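Side-chain contact in YciF Bacterial Stress Response Protein (Salmonella enterica subsp. enterica serovar Typhimurium, PDB 4ERU), which is of unknown function but, as a ferritin-like helical bundle holding two magnesium ions, probably serves in the bacterial stress response: residues K25-T28 / K29-K33. Numbering follows the deposited sequence.
Sequences KQLT and KALPK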
ATOM      1  N   LYS A  25      15.090  -4.198  -2.700  1.00 41.02           N
ATOM      2  CA  LYS A  25      16.482  -4.033  -2.214  1.00 41.53           C
ATOM      3  C   LYS A  25      16.527  -3.174  -0.941  1.00 42.99           C
ATOM      4  O   LYS A  25      17.211  -3.511   0.026  1.00 43.04           O
ATOM      5  CB  LYS A  25      17.374  -3.424  -3.295  1.00 36.96           C
ATOM      6  CG  LYS A  25      17.619  -4.386  -4.467  1.00 45.19           C
ATOM      7  CD  LYS A  25      18.765  -3.922  -5.421  1.00 57.00           C
ATOM      8  CE  LYS A  25      18.546  -2.510  -5.980  1.00 61.04           C
ATOM      9  NZ  LYS A  25      19.539  -2.188  -7.089  1.00 70.77           N
ATOM     10  N   GLN A  26      15.799  -2.058  -0.959  1.00 38.17           N
ATOM     11  CA  GLN A  26      15.645  -1.224   0.219  1.00 39.30           C
ATOM     12  C   GLN A  26      15.068  -1.963   1.403  1.00 40.50           C
ATOM     13  O   GLN A  26      15.563  -1.805   2.510  1.00 38.19           O
ATOM     14  CB  GLN A  26      14.755  -0.036  -0.052  1.00 40.10           C
ATOM     15  CG  GLN A  26      15.356   1.009  -0.928  1.00 40.80           C
ATOM     16  CD  GLN A  26      14.339   2.124  -1.132  1.00 45.66           C
ATOM     17  OE1 GLN A  26      14.011   2.847  -0.182  1.00 47.47           O
ATOM     18  NE2 GLN A  26      13.790   2.231  -2.355  1.00 43.22           N
ATOM     19  N   LEU A  27      14.027  -2.763   1.169  1.00 39.81           N
ATOM     20  CA  LEU A  27      13.411  -3.512   2.236  1.00 40.68           C
ATOM     21  C   LEU A  27      14.403  -4.481   2.919  1.00 40.84           C
ATOM     22  O   LEU A  27      14.412  -4.559   4.156  1.00 42.52           O
ATOM     23  CB  LEU A  27      12.148  -4.222   1.726  1.00 42.45           C
ATOM     24  CG  LEU A  27      11.299  -4.950   2.765  1.00 46.83           C
ATOM     25  CD1 LEU A  27      10.866  -4.010   3.945  1.00 41.49           C
ATOM     26  CD2 LEU A  27      10.082  -5.571   2.048  1.00 43.04           C
ATOM     27  N   THR A  28      15.245  -5.176   2.141  1.00 37.63           N
ATOM     28  CA  THR A  28      16.251  -6.095   2.709  1.00 40.99           C
ATOM     29  C   THR A  28      17.240  -5.357   3.607  1.00 43.63           C
ATOM     30  O   THR A  28      17.670  -5.911   4.613  1.00 43.27           O
ATOM     31  CB  THR A  28      17.092  -6.908   1.654  1.00 44.17           C
ATOM     32  OG1 THR A  28      17.869  -6.030   0.820  1.00 43.40           O
ATOM     33  CG2 THR A  28      16.215  -7.779   0.798  1.00 42.28           C
ATOM     34  N   LYS A  29      17.569  -4.114   3.270  1.00 41.00           N
ATOM     35  CA  LYS A  29      18.437  -3.293   4.120  1.00 41.46           C
ATOM     36  C   LYS A  29      17.802  -2.947   5.460  1.00 41.91           C
ATOM     37  O   LYS A  29      18.490  -2.872   6.487  1.00 41.32           O
ATOM     38  CB  LYS A  29      18.788  -1.987   3.421  1.00 42.73           C
ATOM     39  CG  LYS A  29      19.650  -2.160   2.227  1.00 50.03           C
ATOM     40  CD  LYS A  29      19.932  -0.806   1.552  1.00 52.92           C
ATOM     41  CE  LYS A  29      20.963  -0.043   2.315  1.00 63.44           C
ATOM     42  NZ  LYS A  29      21.687   0.860   1.363  1.00 73.89           N
ATOM     43  N   ALA A  30      16.487  -2.757   5.439  1.00 42.83           N
ATOM     44  CA  ALA A  30      15.691  -2.391   6.629  1.00 44.75           C
ATOM     45  C   ALA A  30      15.277  -3.533   7.562  1.00 44.17           C
ATOM     46  O   ALA A  30      15.072  -3.312   8.747  1.00 41.27           O
ATOM     47  CB  ALA A  30      14.399  -1.655   6.173  1.00 45.11           C
ATOM     48  N   LEU A  31      15.060  -4.731   7.013  1.00 43.81           N
ATOM     49  CA  LEU A  31      14.453  -5.803   7.771  1.00 43.56           C
ATOM     50  C   LEU A  31      15.293  -6.248   8.971  1.00 45.36           C
ATOM     51  O   LEU A  31      14.732  -6.606   9.989  1.00 43.73           O
ATOM     52  CB  LEU A  31      14.099  -6.996   6.883  1.00 41.73           C
ATOM     53  CG  LEU A  31      12.753  -6.795   6.115  1.00 40.80           C
ATOM     54  CD1 LEU A  31      12.652  -7.765   4.939  1.00 41.11           C
ATOM     55  CD2 LEU A  31      11.597  -6.996   7.059  1.00 41.87           C
ATOM     56  N   PRO A  32      16.635  -6.220   8.862  1.00 45.01           N
ATOM     57  CA  PRO A  32      17.396  -6.657  10.057  1.00 45.81           C
ATOM     58  C   PRO A  32      17.126  -5.829  11.320  1.00 44.06           C
ATOM     59  O   PRO A  32      16.994  -6.376  12.419  1.00 44.66           O
ATOM     60  CB  PRO A  32      18.855  -6.482   9.606  1.00 42.95           C
ATOM     61  CG  PRO A  32      18.792  -6.719   8.117  1.00 44.80           C
ATOM     62  CD  PRO A  32      17.543  -5.939   7.733  1.00 44.11           C
ATOM     63  N   LYS A  33      17.077  -4.517  11.145  1.00 44.33           N
ATOM     64  CA  LYS A  33      16.757  -3.621  12.230  1.00 45.84           C
ATOM     65  C   LYS A  33      15.351  -3.853  12.770  1.00 48.72           C
ATOM     66  O   LYS A  33      15.131  -3.841  13.993  1.00 44.64           O
ATOM     67  CB  LYS A  33      16.900  -2.175  11.780  1.00 50.23           C
ATOM     68  CG  LYS A  33      16.203  -1.261  12.739  1.00 52.72           C
ATOM     69  CD  LYS A  33      17.068  -0.152  13.138  1.00 60.00           C
ATOM     70  CE  LYS A  33      16.820   1.040  12.300  1.00 59.18           C
ATOM     71  NZ  LYS A  33      16.943   2.146  13.278  1.00 57.27           N
TER
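Leu27 and Leu31, one helical turn apart, meet side by side: the branch carbon CG of Leu27 lies 3.8 Å from the CD1 methyl of Leu31, and the two side chains cross at a slant. With chi1 at -174°, Leu27 swings CG opposite its own N and beside its carbonyl carbon, which carries the isopropyl end toward Leu31. Beneath this apolar pair, Leu31 N donates to Leu27 O at 2.9 Å, nearly collinear with the carbonyl (C=O...N angle 168°). Ala30 N reaches Gln26 O at 3.2 Å and makes a second, weak bond to Leu27 O.

Pro32, next in the chain, has no N-H to give, and the series of bonds breaks. Its CD rests 3.1 Å from Thr28 O, where a helical N-H would otherwise point, and Lys33 N also lacks a bond to the preceding turn, so the helix kinks here. Thr28 OG1, set between its backbone N and carbonyl carbon by chi1 of 62°, donates a hydrogen bond to Lys25 O (2.7 Å); that oxygen also accepts a weak bond from Lys29 N.

Further out, Leu27 packs on Val112 and the magnesium ligand Glu116 of helix 99-130, its side chain about 4 Å from a bound magnesium ion, and Leu31 on Phe47 of helix 41-66. Gln26 NE2 bonds Ser22 OG and Cys78 O. Residues 25-33 form the proline-kinked part of helix 9-37 in a ferritin-like bundle, ending at Lys33 in the D-malate pocket.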